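Local coordinates for GH59 galactosidase (Clostridium cellulolyticum, PDB 2V4V), which is a glycoside hydrolase family 59 enzyme that probably degrades plant cell-wall polysaccharides, represented here by its family 6 carbohydrate-binding module, which binds xylose, at residues 57-67 with 78-86. Sequence-based numbering, arbitrary orientation.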
loop_
_atom_site.group_PDB
_atom_site.type_symbol
_atom_site.label_atom_id
_atom_site.label_comp_id
_atom_site.label_asym_id
_atom_site.label_seq_id
_atom_site.Cartn_x
_atom_site.Cartn_y
_atom_site.Cartn_z
ATOM N N VAL A 57 -4.048 2.319 7.256
ATOM C CA VAL A 57 -4.630 3.326 6.361
ATOM C C VAL A 57 -5.661 4.214 7.044
ATOM O O VAL A 57 -6.298 3.802 8.030
ATOM C CB VAL A 57 -5.352 2.666 5.181
ATOM C CG1 VAL A 57 -4.331 2.131 4.141
ATOM C CG2 VAL A 57 -6.271 1.550 5.693
ATOM N N ALA A 58 -5.806 5.433 6.533
ATOM C CA ALA A 58 -6.808 6.382 7.042
ATOM C C ALA A 58 -7.541 6.987 5.833
ATOM O O ALA A 58 -6.956 7.091 4.735
ATOM C CB ALA A 58 -6.143 7.519 7.814
ATOM N N SER A 59 -8.811 7.379 6.012
ATOM C CA SER A 59 -9.450 8.082 4.905
ATOM C C SER A 59 -10.643 8.882 5.379
ATOM O O SER A 59 -11.524 8.315 6.092
ATOM C CB SER A 59 -9.985 7.081 3.857
ATOM O OG SER A 59 -10.779 7.755 2.899
ATOM N N ALA A 60 -10.730 10.145 4.953
ATOM C CA ALA A 60 -11.917 10.950 5.238
ATOM C C ALA A 60 -12.981 10.821 4.167
ATOM O O ALA A 60 -14.022 11.515 4.199
ATOM C CB ALA A 60 -11.565 12.418 5.407
ATOM N N THR A 61 -12.735 9.945 3.207
ATOM C CA THR A 61 -13.667 9.771 2.110
ATOM C C THR A 61 -14.185 8.331 2.177
ATOM O O THR A 61 -14.546 7.855 3.260
ATOM C CB THR A 61 -12.977 10.091 0.756
ATOM O OG1 THR A 61 -11.824 9.245 0.634
ATOM C CG2 THR A 61 -12.559 11.620 0.688
ATOM N N SER A 62 -14.276 7.667 1.023
ATOM C CA SER A 62 -14.792 6.290 0.992
ATOM C C SER A 62 -13.698 5.291 0.578
ATOM O O SER A 62 -14.004 4.180 0.092
ATOM C CB SER A 62 -16.007 6.187 0.070
ATOM O OG SER A 62 -17.085 6.920 0.668
ATOM N N GLY A 63 -12.448 5.689 0.761
ATOM C CA GLY A 63 -11.316 4.785 0.509
ATOM C C GLY A 63 -11.216 4.468 -0.968
ATOM O O GLY A 63 -11.427 5.334 -1.829
ATOM N N GLY A 64 -10.865 3.205 -1.253
ATOM C CA GLY A 64 -10.536 2.789 -2.612
ATOM C C GLY A 64 -9.855 1.440 -2.496
ATOM O O GLY A 64 -10.102 0.719 -1.525
ATOM N N ASN A 65 -9.011 1.102 -3.468
ATOM C CA ASN A 65 -8.302 -0.193 -3.461
ATOM C C ASN A 65 -6.801 0.047 -3.628
ATOM O O ASN A 65 -6.395 0.989 -4.302
ATOM C CB ASN A 65 -8.708 -1.082 -4.657
ATOM C CG ASN A 65 -10.101 -1.708 -4.489
ATOM O OD1 ASN A 65 -10.608 -1.875 -3.362
ATOM N ND2 ASN A 65 -10.707 -2.091 -5.634
ATOM N N ILE A 66 -6.008 -0.827 -2.987
ATOM C CA ILE A 66 -4.556 -0.869 -3.214
ATOM C C ILE A 66 -4.305 -2.105 -4.048
ATOM O O ILE A 66 -4.464 -3.213 -3.569
ATOM C CB ILE A 66 -3.745 -0.991 -1.902
ATOM C CG1 ILE A 66 -4.100 0.144 -0.919
ATOM C CG2 ILE A 66 -2.239 -1.057 -2.221
ATOM C CD1 ILE A 66 -3.448 0.007 0.450
ATOM N N GLU A 67 -3.996 -1.906 -5.316
ATOM C CA GLU A 67 -3.630 -3.021 -6.173
ATOM C C GLU A 67 -2.173 -3.332 -5.938
ATOM O O GLU A 67 -1.316 -2.431 -5.998
ATOM C CB GLU A 67 -3.873 -2.681 -7.645
ATOM C CG GLU A 67 -5.371 -2.695 -7.988
ATOM C CD GLU A 67 -5.669 -2.434 -9.476
ATOM O OE1 GLU A 67 -4.757 -2.050 -10.205
ATOM O OE2 GLU A 67 -6.849 -2.605 -9.869
ATOM N N ILE A 78 -1.123 -9.398 -7.688
ATOM C CA ILE A 78 -1.108 -10.491 -6.718
ATOM C C ILE A 78 -2.114 -10.298 -5.578
ATOM O O ILE A 78 -2.329 -11.215 -4.788
ATOM C CB ILE A 78 0.301 -10.785 -6.165
ATOM C CG1 ILE A 78 0.798 -9.581 -5.342
ATOM C CG2 ILE A 78 1.211 -11.117 -7.304
ATOM C CD1 ILE A 78 2.096 -9.815 -4.570
ATOM N N GLY A 79 -2.770 -9.127 -5.534
ATOM C CA GLY A 79 -3.854 -8.936 -4.592
ATOM C C GLY A 79 -4.437 -7.560 -4.734
ATOM O O GLY A 79 -3.781 -6.687 -5.309
ATOM N N THR A 80 -5.645 -7.354 -4.198
ATOM C CA THR A 80 -6.283 -6.040 -4.244
ATOM C C THR A 80 -6.841 -5.818 -2.856
ATOM O O THR A 80 -7.738 -6.565 -2.409
ATOM C CB THR A 80 -7.438 -6.020 -5.296
ATOM O OG1 THR A 80 -6.891 -6.341 -6.587
ATOM C CG2 THR A 80 -8.048 -4.618 -5.379
ATOM N N CYS A 81 -6.296 -4.807 -2.169
ATOM C CA CYS A 81 -6.645 -4.601 -0.752
ATOM C C CYS A 81 -7.733 -3.531 -0.686
ATOM O O CYS A 81 -7.481 -2.368 -1.049
ATOM C CB CYS A 81 -5.438 -4.059 -0.021
ATOM S SG CYS A 81 -5.714 -4.099 1.785
ATOM N N PRO A 82 -8.939 -3.901 -0.219
ATOM C CA PRO A 82 -9.971 -2.875 -0.150
ATOM C C PRO A 82 -9.723 -1.988 1.043
ATOM O O PRO A 82 -9.394 -2.452 2.142
ATOM C CB PRO A 82 -11.276 -3.674 0.056
ATOM C CG PRO A 82 -10.838 -4.899 0.819
ATOM C CD PRO A 82 -9.405 -5.210 0.294
ATOM N N VAL A 83 -9.923 -0.677 0.838
ATOM C CA VAL A 83 -9.770 0.309 1.923
ATOM C C VAL A 83 -11.067 1.102 2.105
ATOM O O VAL A 83 -11.618 1.563 1.113
ATOM C CB VAL A 83 -8.649 1.339 1.580
ATOM C CG1 VAL A 83 -8.630 2.446 2.614
ATOM C CG2 VAL A 83 -7.263 0.632 1.438
ATOM N N ALA A 84 -11.520 1.243 3.346
ATOM C CA ALA A 84 -12.779 1.911 3.637
ATOM C C ALA A 84 -12.556 3.153 4.491
ATOM O O ALA A 84 -11.591 3.235 5.252
ATOM C CB ALA A 84 -13.739 0.955 4.328
ATOM N N GLY A 85 -13.459 4.116 4.355
ATOM C CA GLY A 85 -13.370 5.390 5.079
ATOM C C GLY A 85 -13.144 5.123 6.567
ATOM O O GLY A 85 -13.588 4.096 7.130
ATOM N N THR A 86 -12.465 6.052 7.242
ATOM C CA THR A 86 -12.286 5.958 8.702
ATOM C C THR A 86 -12.805 7.222 9.402
ATOM O O THR A 86 -12.682 7.371 10.640
ATOM C CB THR A 86 -10.805 5.815 9.087
ATOM O OG1 THR A 86 -10.087 6.966 8.597
ATOM C CG2 THR A 86 -10.227 4.544 8.501
HETATM O O HOH W 1 -13.691 1.562 -0.742
HETATM O O HOH W 2 -8.009 -5.111 -8.818
#
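The side chain of V83 touches V57, G63, G64 and I66, where the edge strand 78-83 pairs antiparallel with 64-67. Its CB lies 3.5 Å from G64 O, close to the backbone of the glycine it pairs with. From there the two methyls part. CG1, anti to the backbone N (chi1 173°), reaches out tip to tip with V57, meeting CG2 of that residue at 4.0 Å and passing near the CA of G63. CG2 instead crosses I66 obliquely and packs on both its CG1 and CD1, so one valine bridges strand 52-59 of one sheet and strand 64-70 of the other. Between 64-67 and 78-83 the backbones form two pairs of hydrogen bonds, G64 with V83 and I66 with C81. A water donates to both S62 O and V83 O where strand 78-83 ends and 64-67 begins. On the N65 side of the hairpin, the methyl CG2 of T80 rests 3.7 Å from N65 CB.

Past the end of strand 78-83, T86 grips S59 from two atoms: its N donates to S59 O (2.7 Å) in the carbonyl plane, and its OG1 accepts from S59 N (2.9 Å) in an almost straight bond. T86 OG1 also bonds to T91 O. In the turn that follows S59, its OG accepts from T61 N, an ST turn, and also bonds to L119 O.

Within this CBM6 beta-sandwich, V83 and I66 share F120 as a neighbour, L110 and F112 of strand 105-113 cover I66, and A95 of strand 91-98 lies against V57, while the A60 turn touches W89 of the xylose pocket.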